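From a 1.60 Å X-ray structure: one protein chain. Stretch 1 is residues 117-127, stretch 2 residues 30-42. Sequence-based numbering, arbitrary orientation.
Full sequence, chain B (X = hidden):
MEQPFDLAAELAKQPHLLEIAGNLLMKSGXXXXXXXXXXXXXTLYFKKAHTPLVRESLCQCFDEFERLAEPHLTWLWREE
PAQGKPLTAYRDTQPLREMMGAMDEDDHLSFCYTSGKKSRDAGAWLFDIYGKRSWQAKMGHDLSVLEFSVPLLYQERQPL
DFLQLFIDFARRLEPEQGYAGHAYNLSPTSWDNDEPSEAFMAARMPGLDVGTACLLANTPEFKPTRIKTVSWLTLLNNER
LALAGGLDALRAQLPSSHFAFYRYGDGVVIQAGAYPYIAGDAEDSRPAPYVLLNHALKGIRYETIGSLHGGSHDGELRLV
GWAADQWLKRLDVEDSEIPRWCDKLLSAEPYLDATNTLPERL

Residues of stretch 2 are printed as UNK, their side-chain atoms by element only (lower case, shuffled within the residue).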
ATOM      1  N   LYS B 117     -12.606  19.443 -12.577  1.00 23.50           N
ATOM      2  CA  LYS B 117     -13.026  20.830 -12.390  1.00 28.26           C
ATOM      3  C   LYS B 117     -11.915  21.795 -12.789  1.00 26.45           C
ATOM      4  O   LYS B 117     -12.127  22.712 -13.593  1.00 28.80           O
ATOM      5  CB  LYS B 117     -13.451  21.073 -10.939  1.00 34.69           C
ATOM      6  CG  LYS B 117     -13.929  22.499 -10.698  1.00 46.58           C
ATOM      7  CD  LYS B 117     -14.382  22.725  -9.266  1.00 52.95           C
ATOM      8  CE  LYS B 117     -14.623  24.210  -9.008  1.00 58.56           C
ATOM      9  NZ  LYS B 117     -15.576  24.812  -9.987  1.00 64.49           N
ATOM     10  N   LYS B 118     -10.728  21.614 -12.226  1.00 26.58           N
ATOM     11  CA  LYS B 118      -9.540  22.309 -12.693  1.00 27.97           C
ATOM     12  C   LYS B 118      -8.874  21.483 -13.785  1.00 25.85           C
ATOM     13  O   LYS B 118      -9.000  20.259 -13.814  1.00 25.50           O
ATOM     14  CB  LYS B 118      -8.579  22.551 -11.530  1.00 32.25           C
ATOM     15  CG  LYS B 118      -9.235  23.277 -10.361  1.00 35.50           C
ATOM     16  CD  LYS B 118      -8.218  23.900  -9.415  1.00 47.26           C
ATOM     17  CE  LYS B 118      -7.889  22.977  -8.259  1.00 47.76           C
ATOM     18  NZ  LYS B 118      -7.131  21.781  -8.697  1.00 55.47           N
ATOM     19  N   SER B 119      -8.186  22.162 -14.709  1.00 26.36           N
ATOM     20  CA  SER B 119      -7.528  21.434 -15.790  1.00 24.23           C
ATOM     21  C   SER B 119      -6.490  20.450 -15.257  1.00 27.14           C
ATOM     22  O   SER B 119      -6.191  19.452 -15.925  1.00 30.38           O
ATOM     23  CB  SER B 119      -6.884  22.417 -16.780  1.00 23.84           C
ATOM     24  OG  SER B 119      -5.868  23.185 -16.147  1.00 28.79           O
ATOM     25  N   ARG B 120      -5.958  20.705 -14.059  1.00 25.76           N
ATOM     26  CA  ARG B 120      -4.987  19.844 -13.406  1.00 24.74           C
ATOM     27  C   ARG B 120      -5.630  18.632 -12.740  1.00 27.83           C
ATOM     28  O   ARG B 120      -4.928  17.663 -12.432  1.00 27.36           O
ATOM     29  CB  ARG B 120      -4.221  20.674 -12.368  1.00 31.42           C
ATOM     30  CG  ARG B 120      -2.973  20.042 -11.795  1.00 38.52           C
ATOM     31  CD  ARG B 120      -2.387  20.971 -10.755  1.00 38.62           C
ATOM     32  NE  ARG B 120      -1.118  20.488 -10.227  1.00 45.37           N
ATOM     33  CZ  ARG B 120      -0.489  21.050  -9.204  1.00 46.95           C
ATOM     34  NH1 ARG B 120      -1.025  22.104  -8.604  1.00 48.51           N
ATOM     35  NH2 ARG B 120       0.665  20.555  -8.777  1.00 52.14           N
ATOM     36  N   ASP B 121      -6.940  18.667 -12.508  1.00 24.60           N
ATOM     37  CA  ASP B 121      -7.619  17.594 -11.792  1.00 24.88           C
ATOM     38  C   ASP B 121      -7.805  16.364 -12.670  1.00 22.64           C
ATOM     39  O   ASP B 121      -8.223  16.463 -13.828  1.00 22.76           O
ATOM     40  CB  ASP B 121      -9.000  18.040 -11.313  1.00 22.83           C
ATOM     41  CG  ASP B 121      -8.953  19.022 -10.164  1.00 32.23           C
ATOM     42  OD1 ASP B 121      -7.925  19.079  -9.455  1.00 30.23           O
ATOM     43  OD2 ASP B 121      -9.971  19.725  -9.965  1.00 31.33           O
ATOM     44  N   ALA B 122      -7.539  15.194 -12.092  1.00 22.03           N
ATOM     45  CA  ALA B 122      -8.059  13.955 -12.657  1.00 19.06           C
ATOM     46  C   ALA B 122      -9.579  13.992 -12.657  1.00 21.88           C
ATOM     47  O   ALA B 122     -10.203  14.540 -11.745  1.00 22.64           O
ATOM     48  CB  ALA B 122      -7.563  12.750 -11.857  1.00 19.31           C
ATOM     49  N   GLY B 123     -10.178  13.424 -13.705  1.00 21.66           N
ATOM     50  CA  GLY B 123     -11.618  13.353 -13.803  1.00 23.89           C
ATOM     51  C   GLY B 123     -12.052  11.953 -14.191  1.00 21.05           C
ATOM     52  O   GLY B 123     -11.294  11.186 -14.786  1.00 22.32           O
ATOM     53  N   ALA B 124     -13.300  11.634 -13.845  1.00 16.62           N
ATOM     54  CA  ALA B 124     -13.813  10.285 -14.047  1.00 16.72           C
ATOM     55  C   ALA B 124     -14.344  10.042 -15.454  1.00 18.46           C
ATOM     56  O   ALA B 124     -14.481   8.881 -15.845  1.00 18.44           O
ATOM     57  CB  ALA B 124     -14.910   9.987 -13.021  1.00 21.74           C
ATOM     58  N   TRP B 125     -14.629  11.093 -16.218  1.00 17.25           N
ATOM     59  CA  TRP B 125     -14.996  10.977 -17.623  1.00 17.05           C
ATOM     60  C   TRP B 125     -13.761  11.271 -18.463  1.00 19.17           C
ATOM     61  O   TRP B 125     -13.078  12.274 -18.228  1.00 21.64           O
ATOM     62  CB  TRP B 125     -16.104  11.962 -18.000  1.00 18.51           C
ATOM     63  CG  TRP B 125     -17.433  11.757 -17.326  1.00 16.65           C
ATOM     64  CD1 TRP B 125     -17.862  12.332 -16.170  1.00 23.07           C
ATOM     65  CD2 TRP B 125     -18.526  10.961 -17.809  1.00 20.84           C
ATOM     66  NE1 TRP B 125     -19.147  11.930 -15.889  1.00 23.58           N
ATOM     67  CE2 TRP B 125     -19.576  11.087 -16.880  1.00 21.41           C
ATOM     68  CE3 TRP B 125     -18.711  10.146 -18.928  1.00 19.70           C
ATOM     69  CZ2 TRP B 125     -20.795  10.428 -17.033  1.00 22.51           C
ATOM     70  CZ3 TRP B 125     -19.925   9.493 -19.084  1.00 23.68           C
ATOM     71  CH2 TRP B 125     -20.952   9.642 -18.140  1.00 25.02           C
ATOM     72  N   LEU B 126     -13.478  10.406 -19.431  1.00 17.18           N
ATOM     73  CA  LEU B 126     -12.270  10.526 -20.239  1.00 15.90           C
ATOM     74  C   LEU B 126     -12.545  10.021 -21.646  1.00 17.39           C
ATOM     75  O   LEU B 126     -13.236   9.014 -21.824  1.00 16.26           O
ATOM     76  CB  LEU B 126     -11.119   9.719 -19.631  1.00 18.02           C
ATOM     77  CG  LEU B 126      -9.857   9.582 -20.484  1.00 20.08           C
ATOM     78  CD1 LEU B 126      -9.042  10.853 -20.380  1.00 22.87           C
ATOM     79  CD2 LEU B 126      -9.041   8.357 -20.076  1.00 24.60           C
ATOM     80  N   PHE B 127     -11.998  10.717 -22.643  1.00 15.78           N
ATOM     81  CA  PHE B 127     -11.930  10.182 -24.002  1.00 16.29           C
ATOM     82  C   PHE B 127     -10.602  10.654 -24.568  1.00 15.45           C
ATOM     83  O   PHE B 127     -10.417  11.852 -24.776  1.00 16.69           O
ATOM     84  CB  PHE B 127     -13.108  10.661 -24.855  1.00 18.11           C
ATOM     85  CG  PHE B 127     -13.234   9.962 -26.184  1.00 15.51           C
ATOM     86  CD1 PHE B 127     -12.577  10.450 -27.308  1.00 18.11           C
ATOM     87  CD2 PHE B 127     -14.037   8.836 -26.322  1.00 17.52           C
ATOM     88  CE1 PHE B 127     -12.710   9.827 -28.542  1.00 21.11           C
ATOM     89  CE2 PHE B 127     -14.177   8.214 -27.572  1.00 16.47           C
ATOM     90  CZ  PHE B 127     -13.510   8.697 -28.663  1.00 17.75           C
ATOM     91  N   UNK B  30       0.152  16.169   0.310  1.00 32.28           N
ATOM     92  CA  UNK B  30      -0.941  16.470  -0.619  1.00 28.01           C
ATOM     93  C   UNK B  30      -0.946  17.925  -1.051  1.00 38.17           C
ATOM     94  O   UNK B  30      -0.586  18.830  -0.295  1.00 37.36           O
ATOM     95  c   UNK B  30      -2.199  16.122   0.186  1.00 28.52           C
ATOM     96  c   UNK B  30      -1.746  16.042   1.629  1.00 36.05           C
ATOM     97  c   UNK B  30      -0.335  15.568   1.564  1.00 35.03           C
ATOM     98  N   UNK B  31      -1.359  18.137  -2.297  1.00 28.04           N
ATOM     99  CA  UNK B  31      -1.504  19.464  -2.875  1.00 29.66           C
ATOM    100  C   UNK B  31      -2.952  19.670  -3.297  1.00 35.06           C
ATOM    101  O   UNK B  31      -3.767  18.744  -3.285  1.00 31.19           O
ATOM    102  o   UNK B  31       1.471  19.764  -5.926  1.00 48.24           O
ATOM    103  c   UNK B  31       0.897  19.808  -3.616  1.00 40.05           C
ATOM    104  c   UNK B  31      -0.547  19.660  -4.056  1.00 30.03           C
ATOM    105  o   UNK B  31       3.080  19.422  -4.471  1.00 49.10           O
ATOM    106  c   UNK B  31       1.885  19.656  -4.753  1.00 48.89           C
ATOM    107  N   UNK B  32      -3.259  20.905  -3.689  1.00 33.91           N
ATOM    108  CA  UNK B  32      -4.643  21.355  -3.852  1.00 38.57           C
ATOM    109  C   UNK B  32      -5.193  21.013  -5.243  1.00 31.61           C
ATOM    110  O   UNK B  32      -5.649  21.875  -5.989  1.00 33.92           O
ATOM    111  o   UNK B  32      -6.386  24.551  -3.436  1.00 64.31           O
ATOM    112  o   UNK B  32      -7.015  22.477  -3.064  1.00 59.52           O
ATOM    113  c   UNK B  32      -4.726  22.854  -3.581  1.00 44.11           C
ATOM    114  c   UNK B  32      -6.144  23.328  -3.341  1.00 56.40           C
ATOM    115  N   UNK B  33      -5.153  19.725  -5.583  1.00 30.05           N
ATOM    116  CA  UNK B  33      -5.767  19.243  -6.817  1.00 24.91           C
ATOM    117  C   UNK B  33      -6.077  17.766  -6.635  1.00 27.25           C
ATOM    118  O   UNK B  33      -5.586  17.125  -5.705  1.00 25.60           O
ATOM    119  o   UNK B  33      -0.293  16.100  -8.386  1.00 27.36           O
ATOM    120  c   UNK B  33      -1.411  16.909  -8.319  1.00 28.00           C
ATOM    121  c   UNK B  33      -1.373  18.045  -7.540  1.00 27.61           C
ATOM    122  c   UNK B  33      -2.561  16.592  -9.026  1.00 25.62           C
ATOM    123  c   UNK B  33      -3.656  18.571  -8.143  1.00 27.44           C
ATOM    124  c   UNK B  33      -4.869  19.479  -8.045  1.00 29.37           C
ATOM    125  c   UNK B  33      -3.674  17.425  -8.935  1.00 26.52           C
ATOM    126  c   UNK B  33      -2.487  18.865  -7.451  1.00 25.55           C
ATOM    127  N   UNK B  34      -6.905  17.229  -7.527  1.00 23.40           N
ATOM    128  CA  UNK B  34      -7.259  15.814  -7.496  1.00 23.10           C
ATOM    129  C   UNK B  34      -6.233  15.061  -8.338  1.00 21.87           C
ATOM    130  O   UNK B  34      -6.180  15.225  -9.559  1.00 22.05           O
ATOM    131  c   UNK B  34      -9.000  14.082  -7.993  1.00 23.45           C
ATOM    132  c   UNK B  34     -11.109  16.326  -7.743  1.00 31.20           C
ATOM    133  c   UNK B  34      -8.682  15.574  -8.012  1.00 24.67           C
ATOM    134  c   UNK B  34      -9.693  16.377  -7.187  1.00 27.80           C
ATOM    135  N   UNK B  35      -5.418  14.229  -7.687  1.00 21.85           N
ATOM    136  CA  UNK B  35      -4.365  13.529  -8.401  1.00 19.37           C
ATOM    137  C   UNK B  35      -4.808  12.256  -9.095  1.00 19.03           C
ATOM    138  O   UNK B  35      -4.201  11.849 -10.090  1.00 20.05           O
ATOM    139  N   UNK B  36      -5.831  11.606  -8.553  1.00 18.88           N
ATOM    140  CA  UNK B  36      -6.283  10.322  -9.111  1.00 19.00           C
ATOM    141  C   UNK B  36      -7.763  10.101  -8.818  1.00 23.40           C
ATOM    142  O   UNK B  36      -8.191  10.454  -7.775  1.00 21.72           O
ATOM    143  c   UNK B  36      -5.452   9.198  -8.539  1.00 18.53           C
ATOM    144  N   UNK B  37      -8.482   9.502  -9.758  1.00 17.42           N
ATOM    145  CA  UNK B  37      -9.906   9.187  -9.493  1.00 19.66           C
ATOM    146  C   UNK B  37     -10.180   7.786 -10.026  1.00 17.76           C
ATOM    147  O   UNK B  37      -9.800   7.496 -11.111  1.00 17.99           O
ATOM    148  c   UNK B  37     -10.883  10.235 -10.040  1.00 25.87           C
ATOM    149  c   UNK B  37     -10.724  10.441 -11.520  1.00 26.75           C
ATOM    150  c   UNK B  37     -12.322   9.885  -9.699  1.00 28.38           C
ATOM    151  N   UNK B  38     -10.780   6.962  -9.190  1.00 18.74           N
ATOM    152  CA  UNK B  38     -11.120   5.583  -9.565  1.00 16.00           C
ATOM    153  C   UNK B  38     -12.336   5.621 -10.487  1.00 17.53           C
ATOM    154  O   UNK B  38     -13.315   6.220 -10.145  1.00 19.65           O
ATOM    155  c   UNK B  38     -10.358   2.605  -9.179  1.00 21.81           C
ATOM    156  c   UNK B  38     -11.386   4.752  -8.308  1.00 18.80           C
ATOM    157  c   UNK B  38     -11.905   2.559  -7.222  1.00 28.43           C
ATOM    158  c   UNK B  38     -11.558   3.252  -8.517  1.00 23.99           C
ATOM    159  N   UNK B  39     -12.210   4.972 -11.627  1.00 17.41           N
ATOM    160  CA  UNK B  39     -13.297   4.984 -12.593  1.00 16.30           C
ATOM    161  C   UNK B  39     -13.303   3.664 -13.357  1.00 15.70           C
ATOM    162  O   UNK B  39     -12.494   2.765 -13.103  1.00 17.57           O
ATOM    163  s   UNK B  39     -11.634   6.160 -14.482  1.00 21.64           S
ATOM    164  c   UNK B  39     -13.163   6.191 -13.528  1.00 18.55           C
ATOM    165  N   UNK B  40     -14.252   3.543 -14.280  1.00 15.57           N
ATOM    166  CA  UNK B  40     -14.336   2.399 -15.179  1.00 14.09           C
ATOM    167  C   UNK B  40     -13.751   2.827 -16.521  1.00 14.74           C
ATOM    168  O   UNK B  40     -14.361   3.620 -17.244  1.00 17.74           O
ATOM    169  c   UNK B  40     -16.091   0.878 -16.365  1.00 17.64           C
ATOM    170  c   UNK B  40     -15.784   1.945 -15.319  1.00 17.38           C
ATOM    171  c   UNK B  40     -17.570   0.502 -16.261  1.00 20.48           C
ATOM    172  c   UNK B  40     -15.206  -0.337 -16.175  1.00 19.43           C
ATOM    173  N   UNK B  41     -12.581   2.290 -16.857  1.00 14.34           N
ATOM    174  CA  UNK B  41     -11.826   2.725 -18.023  1.00 14.55           C
ATOM    175  C   UNK B  41     -11.641   1.579 -19.004  1.00 14.94           C
ATOM    176  O   UNK B  41     -11.395   0.434 -18.602  1.00 15.51           O
ATOM    177  c   UNK B  41      -8.429   4.649 -18.193  1.00 15.70           C
ATOM    178  c   UNK B  41      -6.318   4.085 -17.077  1.00 22.25           C
ATOM    179  c   UNK B  41     -10.455   3.271 -17.614  1.00 15.43           C
ATOM    180  n   UNK B  41      -6.227   5.337 -16.663  1.00 24.12           N
ATOM    181  c   UNK B  41      -9.678   3.939 -18.747  1.00 15.23           C
ATOM    182  n   UNK B  41      -5.368   3.217 -16.768  1.00 22.07           N
ATOM    183  n   UNK B  41      -7.373   3.715 -17.805  1.00 18.10           N
ATOM    184  N   UNK B  42     -11.753   1.900 -20.288  1.00 15.25           N
ATOM    185  CA  UNK B  42     -11.464   0.955 -21.355  1.00 16.17           C
ATOM    186  C   UNK B  42     -10.290   1.444 -22.178  1.00 13.35           C
ATOM    187  O   UNK B  42     -10.146   2.647 -22.412  1.00 15.02           O
TER
HETATM  188  O   HOH W   1      -3.411  23.364  -8.197  1.00 51.75           O

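Position 30 has three side-chain carbons that close a ring onto the backbone nitrogen, and it lies out of reach of stretch 1; it is P30. Position 31 carries three carbons in a row, the third bearing two oxygens, one of which reaches the guanidinium of R120; it is a glutamate, E31. Its OE1 lies 3.1 Å from NH2 of R120, a salt bridge whose hydrogen bond is weak because the N-H points well off the line to the acceptor. At position 32 two carbons end in two oxygens, and this carboxylate stays clear of stretch 1; it is the shorter acid, D32. The backbone serves instead: NZ of K118 donates to O of D32 at 3.1 Å. A water accepts from NH1 of R120 (2.7 Å) and donates weakly to the same D32 O (3.5 Å).

Position 33 shows one carbon, then a six-carbon ring that bears an oxygen and lies against the guanidinium of R120: Y33. The guanidinium of R120 lies flat on this ring, with centres 4.0 Å apart and planes at 13°, and CD of R120 adds a CH-pi contact over the face. Position 34 has four carbons, forked at the first, with one arm two carbons long and the shorter arm approaching CB of A122, hence I34. Its backbone is used twice: N donates to OD1 of D121 at 2.9 Å, and O accepts from N of A122 at 2.9 Å, both nearly straight. Its CG2 is 4.3 Å from CB of A122.

Position 35 has no side-chain atoms, and its O approaches CB of A122 at 3.9 Å; it is G35. The single carbon at position 36, pointing away from stretch 1, identifies A36. Position 37, one carbon carrying two more, one of them against C of G123, is V37, whose CG1 sits 3.3 Å from C of G123 and 3.9 Å from CB of A122. Position 38, four carbons forked at the second and facing away, is L38. One carbon, near CB of A124, and a sulfur at position 39 give C39, its CB 4.2 Å from CB of A124. Position 40 repeats the four-carbon fork, without contact, as L40. Position 41, three carbons, a nitrogen and a carbon with two more nitrogens, packs one carbon on CD2 of L126 and is R41; its CD lies 4.2 Å from CD2 of L126. Position 42, bare of side-chain atoms, is G42.

The contact thus divides along its length. At one end, the type I turn from K118 to D121 brings charged groups to E31, D32 and Y33, and D121 also holds K118, with OD1 of D121 2.9 Å from NZ of K118. Beyond the paired backbone at I34, small apolar side chains pack against the strand.

Stretch 2, residues 30-42: PEDYIGAVLCLRG
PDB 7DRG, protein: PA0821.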